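Local coordinates for protein HAT1-interacting factor 1 (Saccharomyces cerevisiae, PDB 4NQ0) that acts as a homodimeric nuclear chaperone for histones H3 and H4, also binds H2A-H2B dimers, and serves the HAT-B histone acetyltransferase complex in chromatin assembly, at residues Arg24-Ala29 with Asp60-Thr65; His168-Phe173 with His258-Leu263; Asn205-Leu210 with Ala249-Arg254; Lys278-Glu283 with Gln327-Gln332. One frame throughout, in Å; residues are numbered along the deposited sequence.

How the contacts relate
The four contacts are spread along an all-helical TPR array. Contact 1 comes first in the chain, between helices 14-34 and 61-77, and touches contact 3, with Phe64 and Thr65 packing on Leu209 and Leu210 of helix 202-218. Contacts 2 and 3 share helix 252-266, their centres about 17 Å apart; contact 3 is nested within the chain segment that contact 2 closes. Leu263 then joins contact 2 to Val279, Ala282 and Glu283 of contact 4, about 15 Å away between centres. The centres of contacts 1 and 4 lie about 30 Å apart on opposite sides of the chain's centre. Contacts 2 to 4 all draw on the 248-332 region that interacts with H2A-H2B.

Contact 1: Arg24-Ala29 with Asp60-Thr65; sequences RQVQIA and DPELFT
Val26 on helix 14-34 faces Leu63 near the start of helix 61-77, where the two backbones come to 6.0 Å between CA atoms. Val26 is the centre of the contact, and its two methyl groups divide the work. CG1, anti to the backbone N (chi1 163°), meets the CB of Glu62 at 3.8 Å, while CG2 turns to Leu63 and touches CD2 at 3.7 Å. The valine crosses both of these side chains at about a right angle. Although Leu63 does not set out straight for the other helix, its CG and CD2 come back to the valine methyl. CG2 also rests against Asp60, lying 3.9 Å from OD2, so the same methyl packs on a leucine and near one carboxylate oxygen.

That carboxylate has a task of its own as the N-cap of helix 61-77. Asp60 OD1 accepts the backbone N-H of Glu62 at 2.8 Å, on its anti side and about 30° out of the carboxylate plane. The bond holds the head of the aspartate in place beside Val26. The Glu62 chain bends at chi2 and its OE1 forms a salt bridge with Lys30, placing a charged link beside the apolar one.

Among the neighbouring helices, Met22 extends the apolar surface beside Asp60 and Leu63, Ala29 packs on Cys45 of helix 38-51, and Phe64 packs helix 61-77 against Leu209 and Leu216 of helix 202-218.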
loop_
_atom_site.group_PDB
_atom_site.type_symbol
_atom_site.label_atom_id
_atom_site.label_comp_id
_atom_site.label_asym_id
_atom_site.label_seq_id
_atom_site.Cartn_x
_atom_site.Cartn_y
_atom_site.Cartn_z
ATOM N N ARG A 24 14.357 17.299 -7.866
ATOM C CA ARG A 24 13.575 18.526 -7.749
ATOM C C ARG A 24 12.131 18.283 -8.195
ATOM O O ARG A 24 11.189 18.742 -7.552
ATOM C CB ARG A 24 14.206 19.654 -8.556
ATOM C CG ARG A 24 13.671 21.037 -8.174
ATOM C CD ARG A 24 14.258 22.147 -9.037
ATOM N NE ARG A 24 15.716 22.062 -9.110
ATOM C CZ ARG A 24 16.419 21.701 -10.185
ATOM N NH1 ARG A 24 17.745 21.667 -10.113
ATOM N NH2 ARG A 24 15.823 21.383 -11.334
ATOM N N GLN A 25 11.960 17.538 -9.285
ATOM C CA GLN A 25 10.621 17.220 -9.802
ATOM C C GLN A 25 9.763 16.409 -8.817
ATOM O O GLN A 25 8.562 16.661 -8.686
ATOM C CB GLN A 25 10.724 16.485 -11.139
ATOM C CG GLN A 25 11.366 17.292 -12.279
ATOM C CD GLN A 25 11.024 18.768 -12.222
ATOM O OE1 GLN A 25 9.854 19.167 -12.334
ATOM N NE2 GLN A 25 12.041 19.589 -12.035
ATOM N N VAL A 26 10.381 15.443 -8.139
ATOM C CA VAL A 26 9.729 14.686 -7.066
ATOM C C VAL A 26 9.219 15.632 -5.964
ATOM O O VAL A 26 8.072 15.537 -5.545
ATOM C CB VAL A 26 10.695 13.633 -6.452
ATOM C CG1 VAL A 26 10.185 13.135 -5.083
ATOM C CG2 VAL A 26 10.897 12.477 -7.410
ATOM N N GLN A 27 10.069 16.559 -5.525
ATOM C CA GLN A 27 9.687 17.532 -4.497
ATOM C C GLN A 27 8.534 18.437 -4.941
ATOM O O GLN A 27 7.618 18.724 -4.156
ATOM C CB GLN A 27 10.890 18.375 -4.060
ATOM C CG GLN A 27 11.900 17.599 -3.215
ATOM C CD GLN A 27 11.282 16.980 -1.953
ATOM O OE1 GLN A 27 10.728 17.684 -1.092
ATOM N NE2 GLN A 27 11.364 15.645 -1.852
ATOM N N ILE A 28 8.582 18.881 -6.194
ATOM C CA ILE A 28 7.506 19.695 -6.746
ATOM C C ILE A 28 6.214 18.878 -6.813
ATOM O O ILE A 28 5.155 19.354 -6.409
ATOM C CB ILE A 28 7.871 20.241 -8.143
ATOM C CG1 ILE A 28 8.996 21.273 -8.040
ATOM C CG2 ILE A 28 6.675 20.894 -8.801
ATOM C CD1 ILE A 28 9.592 21.639 -9.384
ATOM N N ALA A 29 6.312 17.646 -7.314
ATOM C CA ALA A 29 5.159 16.770 -7.457
ATOM C C ALA A 29 4.562 16.440 -6.089
ATOM O O ALA A 29 3.350 16.432 -5.927
ATOM C CB ALA A 29 5.550 15.490 -8.183
ATOM N N ASP A 60 13.399 7.476 -9.485
ATOM C CA ASP A 60 13.019 7.541 -8.082
ATOM C C ASP A 60 11.653 6.873 -7.935
ATOM O O ASP A 60 10.727 7.228 -8.648
ATOM C CB ASP A 60 12.964 9.010 -7.654
ATOM C CG ASP A 60 12.797 9.193 -6.150
ATOM O OD1 ASP A 60 12.048 8.420 -5.521
ATOM O OD2 ASP A 60 13.426 10.131 -5.595
ATOM N N PRO A 61 11.528 5.888 -7.026
ATOM C CA PRO A 61 10.216 5.249 -6.821
ATOM C C PRO A 61 9.104 6.232 -6.430
ATOM O O PRO A 61 7.930 5.965 -6.697
ATOM C CB PRO A 61 10.467 4.242 -5.695
ATOM C CG PRO A 61 11.868 4.496 -5.205
ATOM C CD PRO A 61 12.592 5.288 -6.202
ATOM N N GLU A 62 9.460 7.352 -5.800
ATOM C CA GLU A 62 8.474 8.393 -5.491
ATOM C C GLU A 62 7.753 8.954 -6.713
ATOM O O GLU A 62 6.616 9.388 -6.596
ATOM C CB GLU A 62 9.125 9.551 -4.752
ATOM C CG GLU A 62 9.681 9.204 -3.408
ATOM C CD GLU A 62 8.782 9.675 -2.307
ATOM O OE1 GLU A 62 9.082 10.750 -1.737
ATOM O OE2 GLU A 62 7.758 8.992 -2.038
ATOM N N LEU A 63 8.404 8.963 -7.879
ATOM C CA LEU A 63 7.735 9.382 -9.106
ATOM C C LEU A 63 6.535 8.486 -9.393
ATOM O O LEU A 63 5.490 8.960 -9.827
ATOM C CB LEU A 63 8.689 9.376 -10.303
ATOM C CG LEU A 63 9.760 10.478 -10.295
ATOM C CD1 LEU A 63 10.850 10.162 -11.283
ATOM C CD2 LEU A 63 9.159 11.845 -10.581
ATOM N N PHE A 64 6.690 7.193 -9.131
ATOM C CA PHE A 64 5.612 6.233 -9.343
ATOM C C PHE A 64 4.548 6.329 -8.257
ATOM O O PHE A 64 3.344 6.333 -8.548
ATOM C CB PHE A 64 6.203 4.820 -9.449
ATOM C CG PHE A 64 6.975 4.588 -10.722
ATOM C CD1 PHE A 64 6.349 4.042 -11.835
ATOM C CD2 PHE A 64 8.320 4.933 -10.816
ATOM C CE1 PHE A 64 7.053 3.830 -13.021
ATOM C CE2 PHE A 64 9.021 4.731 -11.996
ATOM C CZ PHE A 64 8.394 4.177 -13.093
ATOM N N THR A 65 4.978 6.469 -7.005
ATOM C CA THR A 65 4.018 6.497 -5.886
ATOM C C THR A 65 3.187 7.779 -5.846
ATOM O O THR A 65 1.966 7.729 -5.644
ATOM C CB THR A 65 4.704 6.252 -4.533
ATOM O OG1 THR A 65 5.601 7.328 -4.234
ATOM C CG2 THR A 65 5.475 4.937 -4.574
#

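Contact 2: His168-Phe173 with His258-Leu263; sequences HELANF and HYLKAL
Leu260 points its side chain from helix 252-266 at the turn formed by Glu169 and Leu170, joining the predicted second TPR motif to the long segment that precedes helix 202-218. That segment belongs to the region important for histone binding, and here it packs against helix 252-266. A chi1 of -71° sets the CG of Leu260 beside the backbone N, and chi2 of 168° then carries CD1 outward, on to Glu169. This methyl sits against the base of Glu169, 3.9 Å from CB, and not against its carboxylate. The glutamate chain runs on extended past the leucine, and its OE1 takes a hydrogen bond from His257. Leu170 approaches differently: its CB starts out away from the helix, but CD2 returns to within 4.3 Å of Leu260 CD1, a looser apolar touch.

Helix 298-316 also holds the segment: its Arg304 bonds to the carbonyl oxygen of Leu170 and packs on Leu260, while Phe173 stacks on its His307. Leu165 also lies on Leu260, adding to its apolar surroundings. The same Leu260 CD1 methyl reaches the backbone as well, standing 3.9 Å from Glu169 O.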
loop_
_atom_site.group_PDB
_atom_site.type_symbol
_atom_site.label_atom_id
_atom_site.label_comp_id
_atom_site.label_asym_id
_atom_site.label_seq_id
_atom_site.Cartn_x
_atom_site.Cartn_y
_atom_site.Cartn_z
ATOM N N HIS A 168 -6.289 -19.124 4.375
ATOM C CA HIS A 168 -5.221 -19.409 5.330
ATOM C C HIS A 168 -4.402 -18.174 5.684
ATOM O O HIS A 168 -3.784 -18.131 6.739
ATOM C CB HIS A 168 -4.304 -20.545 4.838
ATOM C CG HIS A 168 -3.574 -20.249 3.565
ATOM N ND1 HIS A 168 -3.926 -20.819 2.359
ATOM C CD2 HIS A 168 -2.497 -19.466 3.310
ATOM C CE1 HIS A 168 -3.104 -20.396 1.414
ATOM N NE2 HIS A 168 -2.226 -19.571 1.964
ATOM N N GLU A 169 -4.408 -17.172 4.806
ATOM C CA GLU A 169 -3.676 -15.925 5.049
ATOM C C GLU A 169 -4.162 -15.147 6.283
ATOM O O GLU A 169 -3.387 -14.412 6.911
ATOM C CB GLU A 169 -3.715 -15.035 3.801
ATOM C CG GLU A 169 -2.872 -15.626 2.693
ATOM C CD GLU A 169 -2.993 -14.917 1.357
ATOM O OE1 GLU A 169 -3.810 -13.988 1.202
ATOM O OE2 GLU A 169 -2.248 -15.328 0.432
ATOM N N LEU A 170 -5.437 -15.313 6.620
ATOM C CA LEU A 170 -6.017 -14.687 7.811
ATOM C C LEU A 170 -5.537 -15.310 9.136
ATOM O O LEU A 170 -5.637 -14.680 10.190
ATOM C CB LEU A 170 -7.542 -14.768 7.748
ATOM C CG LEU A 170 -8.255 -14.022 6.624
ATOM C CD1 LEU A 170 -9.733 -14.392 6.636
ATOM C CD2 LEU A 170 -8.097 -12.520 6.749
ATOM N N ALA A 171 -5.044 -16.543 9.082
ATOM C CA ALA A 171 -4.554 -17.238 10.274
ATOM C C ALA A 171 -3.053 -17.058 10.447
ATOM O O ALA A 171 -2.488 -17.582 11.394
ATOM C CB ALA A 171 -4.902 -18.723 10.207
ATOM N N ASN A 172 -2.421 -16.324 9.532
ATOM C CA ASN A 172 -0.993 -16.029 9.597
ATOM C C ASN A 172 -0.719 -14.655 10.227
ATOM O O ASN A 172 -1.289 -13.645 9.804
ATOM C CB ASN A 172 -0.385 -16.076 8.189
ATOM C CG ASN A 172 1.034 -15.541 8.154
ATOM O OD1 ASN A 172 1.847 -15.867 9.012
ATOM N ND2 ASN A 172 1.328 -14.697 7.179
ATOM N N PHE A 173 0.157 -14.628 11.232
ATOM C CA PHE A 173 0.600 -13.380 11.871
ATOM C C PHE A 173 2.117 -13.238 11.867
ATOM O O PHE A 173 2.674 -12.425 12.607
ATOM C CB PHE A 173 0.078 -13.304 13.304
ATOM C CG PHE A 173 -1.399 -13.523 13.417
ATOM C CD1 PHE A 173 -2.285 -12.540 13.010
ATOM C CD2 PHE A 173 -1.901 -14.713 13.912
ATOM C CE1 PHE A 173 -3.656 -12.737 13.099
ATOM C CE2 PHE A 173 -3.274 -14.917 14.017
ATOM C CZ PHE A 173 -4.153 -13.922 13.608
ATOM N N HIS A 258 -3.393 -7.450 0.189
ATOM C CA HIS A 258 -2.333 -6.434 0.235
ATOM C C HIS A 258 -2.140 -5.811 1.607
ATOM O O HIS A 258 -1.003 -5.577 2.025
ATOM C CB HIS A 258 -2.529 -5.388 -0.853
ATOM C CG HIS A 258 -2.137 -5.886 -2.205
ATOM N ND1 HIS A 258 -2.939 -5.750 -3.318
ATOM C CD2 HIS A 258 -1.044 -6.576 -2.609
ATOM C CE1 HIS A 258 -2.337 -6.310 -4.356
ATOM N NE2 HIS A 258 -1.188 -6.824 -3.950
ATOM N N TYR A 259 -3.231 -5.552 2.316
ATOM C CA TYR A 259 -3.133 -5.100 3.719
ATOM C C TYR A 259 -2.363 -6.105 4.595
ATOM O O TYR A 259 -1.546 -5.726 5.449
ATOM C CB TYR A 259 -4.515 -4.874 4.314
ATOM C CG TYR A 259 -5.304 -3.698 3.763
ATOM C CD1 TYR A 259 -4.686 -2.505 3.392
ATOM C CD2 TYR A 259 -6.686 -3.768 3.668
ATOM C CE1 TYR A 259 -5.426 -1.424 2.898
ATOM C CE2 TYR A 259 -7.433 -2.700 3.198
ATOM C CZ TYR A 259 -6.803 -1.527 2.818
ATOM O OH TYR A 259 -7.549 -0.471 2.356
ATOM N N LEU A 260 -2.629 -7.391 4.383
ATOM C CA LEU A 260 -1.886 -8.447 5.066
ATOM C C LEU A 260 -0.416 -8.497 4.681
ATOM O O LEU A 260 0.417 -8.848 5.518
ATOM C CB LEU A 260 -2.504 -9.816 4.795
ATOM C CG LEU A 260 -3.865 -10.085 5.460
ATOM C CD1 LEU A 260 -4.457 -11.331 4.846
ATOM C CD2 LEU A 260 -3.749 -10.227 6.966
ATOM N N LYS A 261 -0.105 -8.210 3.421
ATOM C CA LYS A 261 1.288 -8.118 2.981
ATOM C C LYS A 261 1.977 -6.932 3.647
ATOM O O LYS A 261 3.118 -7.045 4.079
ATOM C CB LYS A 261 1.391 -7.974 1.452
ATOM C CG LYS A 261 1.023 -9.228 0.678
ATOM C CD LYS A 261 2.222 -10.081 0.269
ATOM C CE LYS A 261 3.071 -9.386 -0.782
ATOM N NZ LYS A 261 3.403 -10.223 -1.966
ATOM N N ALA A 262 1.277 -5.804 3.738
ATOM C CA ALA A 262 1.830 -4.611 4.370
ATOM C C ALA A 262 2.141 -4.919 5.827
ATOM O O ALA A 262 3.226 -4.635 6.316
ATOM C CB ALA A 262 0.851 -3.436 4.273
ATOM N N LEU A 263 1.181 -5.541 6.496
ATOM C CA LEU A 263 1.321 -5.929 7.886
ATOM C C LEU A 263 2.555 -6.814 8.080
ATOM O O LEU A 263 3.340 -6.585 8.987
ATOM C CB LEU A 263 0.034 -6.623 8.343
ATOM C CG LEU A 263 -0.193 -6.948 9.817
ATOM C CD1 LEU A 263 -0.322 -5.700 10.695
ATOM C CD2 LEU A 263 -1.462 -7.811 9.932
#

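Contact 3: Asn205-Leu210 with Ala249-Arg254; sequences NALDLL and AEMFSR
Leu207 and Met251 reach toward each other tip to tip between helix 202-218 and the start of helix 252-266, bridging the predicted first and second TPR repeats. The backbones stay well apart, with 10.7 Å between the CA atoms of Leu207 and Ala249, so the gap is spanned by side chains. From CA, the CB of Leu207 points at the other segment, and chi1 of -76° places CG beside the backbone N. The chain then runs on extended, since CD1 continues the line at chi2 178°, and this outermost methyl makes the contact. It meets Met251 CE at 3.9 Å and Arg254 NH2 at 3.4 Å, the guanidinium being approached obliquely.

On the opposing side, Met251 bends at chi3, which brings its methyl round to the leucine while its sulfur lies over the guanidinium of Arg254, with SD 4.0 Å above the plane near its centre. Met251 is the N-cap residue of helix 252-266. Just before it, Glu250 has positive phi and is the C-prime residue of a Schellman motif that ends helix 229-248. Met251 leaves this turn and Arg254 follows in the first turn of helix 252-266, both with CB directed at the other segment.

Glu246, near the end of helix 229-248, forms a salt bridge with Arg254 NE and also packs on Leu207. The chemistry is therefore mixed: one leucine methyl touches an apolar tip and a charged group, and the arginine is held by ionic pairing with Glu246 while the Met251 sulfur over one face and the obliquely placed leucine methyl add van der Waals contact.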
loop_
_atom_site.group_PDB
_atom_site.type_symbol
_atom_site.label_atom_id
_atom_site.label_comp_id
_atom_site.label_asym_id
_atom_site.label_seq_id
_atom_site.Cartn_x
_atom_site.Cartn_y
_atom_site.Cartn_z
ATOM N N ASN A 205 -4.572 1.825 -13.539
ATOM C CA ASN A 205 -3.344 2.586 -13.808
ATOM C C ASN A 205 -2.526 2.846 -12.548
ATOM O O ASN A 205 -1.321 2.608 -12.523
ATOM C CB ASN A 205 -3.683 3.909 -14.499
ATOM C CG ASN A 205 -4.313 3.708 -15.882
ATOM O OD1 ASN A 205 -4.343 2.597 -16.413
ATOM N ND2 ASN A 205 -4.821 4.782 -16.457
ATOM N N ALA A 206 -3.188 3.329 -11.504
ATOM C CA ALA A 206 -2.515 3.615 -10.228
ATOM C C ALA A 206 -1.838 2.355 -9.659
ATOM O O ALA A 206 -0.684 2.392 -9.203
ATOM C CB ALA A 206 -3.502 4.177 -9.245
ATOM N N LEU A 207 -2.565 1.239 -9.713
ATOM C CA LEU A 207 -2.044 -0.059 -9.252
ATOM C C LEU A 207 -0.807 -0.508 -10.029
ATOM O O LEU A 207 0.134 -1.024 -9.440
ATOM C CB LEU A 207 -3.132 -1.138 -9.356
ATOM C CG LEU A 207 -4.203 -1.080 -8.278
ATOM C CD1 LEU A 207 -5.257 -2.169 -8.521
ATOM C CD2 LEU A 207 -3.547 -1.217 -6.888
ATOM N N ASP A 208 -0.811 -0.307 -11.348
ATOM C CA ASP A 208 0.333 -0.669 -12.185
ATOM C C ASP A 208 1.542 0.208 -11.852
ATOM O O ASP A 208 2.680 -0.269 -11.826
ATOM C CB ASP A 208 -0.014 -0.535 -13.667
ATOM C CG ASP A 208 1.046 -1.126 -14.563
ATOM O OD1 ASP A 208 1.314 -2.340 -14.442
ATOM O OD2 ASP A 208 1.621 -0.382 -15.387
ATOM N N LEU A 209 1.288 1.488 -11.591
ATOM C CA LEU A 209 2.347 2.404 -11.173
ATOM C C LEU A 209 2.937 1.990 -9.832
ATOM O O LEU A 209 4.143 2.088 -9.631
ATOM C CB LEU A 209 1.836 3.847 -11.110
ATOM C CG LEU A 209 1.682 4.519 -12.484
ATOM C CD1 LEU A 209 0.692 5.651 -12.420
ATOM C CD2 LEU A 209 3.050 4.999 -12.980
ATOM N N LEU A 210 2.090 1.530 -8.917
ATOM C CA LEU A 210 2.574 1.023 -7.630
ATOM C C LEU A 210 3.335 -0.300 -7.777
ATOM O O LEU A 210 4.332 -0.517 -7.066
ATOM C CB LEU A 210 1.431 0.902 -6.623
ATOM C CG LEU A 210 0.851 2.225 -6.146
ATOM C CD1 LEU A 210 -0.501 2.030 -5.455
ATOM C CD2 LEU A 210 1.839 2.940 -5.214
ATOM N N ALA A 249 -11.956 0.391 -5.407
ATOM C CA ALA A 249 -12.411 -0.218 -6.661
ATOM C C ALA A 249 -13.265 -1.474 -6.445
ATOM O O ALA A 249 -13.574 -2.172 -7.408
ATOM C CB ALA A 249 -11.212 -0.547 -7.562
ATOM N N GLU A 250 -13.616 -1.753 -5.187
ATOM C CA GLU A 250 -14.445 -2.893 -4.787
ATOM C C GLU A 250 -13.807 -4.271 -4.996
ATOM O O GLU A 250 -14.501 -5.286 -5.001
ATOM C CB GLU A 250 -15.824 -2.833 -5.459
ATOM C CG GLU A 250 -16.718 -1.743 -4.898
ATOM C CD GLU A 250 -18.088 -1.742 -5.548
ATOM O OE1 GLU A 250 -18.164 -1.610 -6.789
ATOM O OE2 GLU A 250 -19.085 -1.884 -4.814
ATOM N N MET A 251 -12.483 -4.305 -5.129
ATOM C CA MET A 251 -11.749 -5.561 -5.166
ATOM C C MET A 251 -11.294 -5.890 -3.747
ATOM O O MET A 251 -10.118 -5.789 -3.417
ATOM C CB MET A 251 -10.565 -5.444 -6.119
ATOM C CG MET A 251 -10.990 -5.021 -7.505
ATOM S SD MET A 251 -9.623 -4.809 -8.631
ATOM C CE MET A 251 -8.914 -3.312 -7.997
ATOM N N PHE A 252 -12.248 -6.292 -2.920
ATOM C CA PHE A 252 -12.011 -6.489 -1.496
ATOM C C PHE A 252 -11.066 -7.640 -1.163
ATOM O O PHE A 252 -10.304 -7.538 -0.219
ATOM C CB PHE A 252 -13.339 -6.660 -0.762
ATOM C CG PHE A 252 -14.184 -5.412 -0.760
ATOM C CD1 PHE A 252 -13.928 -4.391 0.147
ATOM C CD2 PHE A 252 -15.223 -5.257 -1.664
ATOM C CE1 PHE A 252 -14.693 -3.235 0.156
ATOM C CE2 PHE A 252 -15.992 -4.105 -1.667
ATOM C CZ PHE A 252 -15.724 -3.090 -0.754
ATOM N N SER A 253 -11.092 -8.716 -1.946
ATOM C CA SER A 253 -10.199 -9.854 -1.694
ATOM C C SER A 253 -8.743 -9.463 -1.961
ATOM O O SER A 253 -7.853 -9.787 -1.178
ATOM C CB SER A 253 -10.610 -11.069 -2.537
ATOM O OG SER A 253 -9.634 -12.091 -2.470
ATOM N N ARG A 254 -8.511 -8.760 -3.064
ATOM C CA ARG A 254 -7.176 -8.259 -3.377
ATOM C C ARG A 254 -6.731 -7.235 -2.341
ATOM O O ARG A 254 -5.573 -7.252 -1.903
ATOM C CB ARG A 254 -7.121 -7.673 -4.792
ATOM C CG ARG A 254 -7.010 -8.747 -5.892
ATOM C CD ARG A 254 -7.175 -8.196 -7.325
ATOM N NE ARG A 254 -6.297 -7.053 -7.587
ATOM C CZ ARG A 254 -5.991 -6.586 -8.800
ATOM N NH1 ARG A 254 -6.479 -7.155 -9.902
ATOM N NH2 ARG A 254 -5.179 -5.541 -8.914
#

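Contact 4: Lys278-Glu283 with Gln327-Gln332; sequences KVIQAE and QARLAQ
Van der Waals contact between Arg329 and the aliphatic atoms of Ile280 and Gln281 accounts for what these two helical segments share. Arg329 leaves helix 323-344 with its chain extended from CG to NE (chi2 173°, chi3 177°), and this full stretch spans the 9.0 Å that separates its CA from that of Gln281. The guanidinium lands with one face over the backbone of helix 273-290, where NH1 is 3.8 Å from Gln281 CA. On the same residue, NH2 lies 3.9 Å from CB and an equal distance from CG, so the aliphatic root of the glutamine supports the arginine. The amide and guanidinium planes are turned 27° from each other. Ile280 adds an oblique touch, its CG2 methyl standing 3.7 Å from Arg329 NH1.

Both segments lie within the 248-332 region that interacts with H2A-H2B, in the C-terminal part of this helical TPR protein, and helix 298-316 comes between them in the chain. Ile280 also packs on Leu311 and Leu312 of that helix.

Polar interactions lie to the sides. Glu283, on the same helix as Ile280, forms a salt bridge with Arg304 and a hydrogen bond with His307, both of helix 298-316. Arg329 NH1 has a weak hydrogen bond with Gln326 OE1 of its own helix, and the arginine also packs on Phe284.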
loop_
_atom_site.group_PDB
_atom_site.type_symbol
_atom_site.label_atom_id
_atom_site.label_comp_id
_atom_site.label_asym_id
_atom_site.label_seq_id
_atom_site.Cartn_x
_atom_site.Cartn_y
_atom_site.Cartn_z
ATOM N N LYS A 278 1.560 1.747 12.532
ATOM C CA LYS A 278 1.310 1.200 11.204
ATOM C C LYS A 278 0.782 -0.230 11.288
ATOM O O LYS A 278 -0.119 -0.612 10.541
ATOM C CB LYS A 278 2.566 1.312 10.340
ATOM C CG LYS A 278 2.879 2.772 9.939
ATOM C CD LYS A 278 4.058 2.874 8.999
ATOM C CE LYS A 278 4.196 4.288 8.421
ATOM N NZ LYS A 278 3.170 4.577 7.373
ATOM N N VAL A 279 1.322 -1.006 12.215
ATOM C CA VAL A 279 0.828 -2.354 12.452
ATOM C C VAL A 279 -0.657 -2.297 12.791
ATOM O O VAL A 279 -1.465 -2.986 12.172
ATOM C CB VAL A 279 1.624 -3.055 13.573
ATOM C CG1 VAL A 279 0.941 -4.357 13.999
ATOM C CG2 VAL A 279 3.049 -3.326 13.100
ATOM N N ILE A 280 -1.012 -1.452 13.755
ATOM C CA ILE A 280 -2.395 -1.319 14.215
ATOM C C ILE A 280 -3.296 -0.858 13.080
ATOM O O ILE A 280 -4.386 -1.387 12.887
ATOM C CB ILE A 280 -2.525 -0.305 15.388
ATOM C CG1 ILE A 280 -1.773 -0.788 16.639
ATOM C CG2 ILE A 280 -3.991 -0.061 15.728
ATOM C CD1 ILE A 280 -2.278 -2.074 17.195
ATOM N N GLN A 281 -2.839 0.137 12.333
ATOM C CA GLN A 281 -3.582 0.619 11.170
ATOM C C GLN A 281 -3.871 -0.496 10.148
ATOM O O GLN A 281 -4.992 -0.624 9.665
ATOM C CB GLN A 281 -2.817 1.760 10.497
ATOM C CG GLN A 281 -3.453 2.220 9.196
ATOM C CD GLN A 281 -2.715 3.360 8.542
ATOM O OE1 GLN A 281 -1.483 3.376 8.481
ATOM N NE2 GLN A 281 -3.471 4.310 8.017
ATOM N N ALA A 282 -2.854 -1.290 9.826
ATOM C CA ALA A 282 -2.987 -2.394 8.866
ATOM C C ALA A 282 -3.954 -3.492 9.358
ATOM O O ALA A 282 -4.771 -4.012 8.584
ATOM C CB ALA A 282 -1.622 -2.991 8.567
ATOM N N GLU A 283 -3.870 -3.830 10.645
ATOM C CA GLU A 283 -4.819 -4.771 11.246
ATOM C C GLU A 283 -6.244 -4.283 11.102
ATOM O O GLU A 283 -7.127 -5.062 10.766
ATOM C CB GLU A 283 -4.532 -5.004 12.722
ATOM C CG GLU A 283 -3.199 -5.674 13.015
ATOM C CD GLU A 283 -3.233 -7.192 12.923
ATOM O OE1 GLU A 283 -4.218 -7.749 12.374
ATOM O OE2 GLU A 283 -2.249 -7.817 13.406
ATOM N N GLN A 327 -10.109 4.422 19.587
ATOM C CA GLN A 327 -11.432 4.118 20.141
ATOM C C GLN A 327 -12.464 3.942 19.027
ATOM O O GLN A 327 -13.275 3.022 19.079
ATOM C CB GLN A 327 -11.892 5.205 21.126
ATOM C CG GLN A 327 -11.417 4.993 22.581
ATOM C CD GLN A 327 -11.559 6.241 23.462
ATOM O OE1 GLN A 327 -12.058 7.285 23.021
ATOM N NE2 GLN A 327 -11.113 6.132 24.713
ATOM N N ALA A 328 -12.427 4.824 18.029
ATOM C CA ALA A 328 -13.300 4.719 16.857
ATOM C C ALA A 328 -13.086 3.383 16.130
ATOM O O ALA A 328 -14.043 2.662 15.866
ATOM C CB ALA A 328 -13.072 5.893 15.903
ATOM N N ARG A 329 -11.830 3.041 15.849
ATOM C CA ARG A 329 -11.499 1.757 15.201
ATOM C C ARG A 329 -12.037 0.559 15.981
ATOM O O ARG A 329 -12.627 -0.374 15.412
ATOM C CB ARG A 329 -9.989 1.607 15.033
ATOM C CG ARG A 329 -9.380 2.517 13.977
ATOM C CD ARG A 329 -7.863 2.413 14.007
ATOM N NE ARG A 329 -7.221 3.219 12.972
ATOM C CZ ARG A 329 -5.911 3.459 12.900
ATOM N NH1 ARG A 329 -5.071 2.959 13.804
ATOM N NH2 ARG A 329 -5.433 4.207 11.915
ATOM N N LEU A 330 -11.836 0.602 17.292
ATOM C CA LEU A 330 -12.256 -0.464 18.185
ATOM C C LEU A 330 -13.782 -0.625 18.157
ATOM O O LEU A 330 -14.295 -1.746 18.065
ATOM C CB LEU A 330 -11.762 -0.149 19.595
ATOM C CG LEU A 330 -11.750 -1.235 20.664
ATOM C CD1 LEU A 330 -11.110 -2.551 20.170
ATOM C CD2 LEU A 330 -11.001 -0.670 21.882
ATOM N N ALA A 331 -14.490 0.502 18.218
ATOM C CA ALA A 331 -15.947 0.524 18.086
ATOM C C ALA A 331 -16.420 -0.092 16.765
ATOM O O ALA A 331 -17.387 -0.850 16.742
ATOM C CB ALA A 331 -16.466 1.953 18.202
ATOM N N GLN A 332 -15.735 0.239 15.674
ATOM C CA GLN A 332 -16.066 -0.324 14.366
ATOM C C GLN A 332 -15.843 -1.836 14.322
ATOM O O GLN A 332 -16.643 -2.576 13.751
ATOM C CB GLN A 332 -15.229 0.335 13.268
ATOM C CG GLN A 332 -15.536 -0.187 11.874
ATOM C CD GLN A 332 -16.949 0.163 11.429
ATOM O OE1 GLN A 332 -17.814 -0.712 11.293
ATOM N NE2 GLN A 332 -17.190 1.449 11.213
#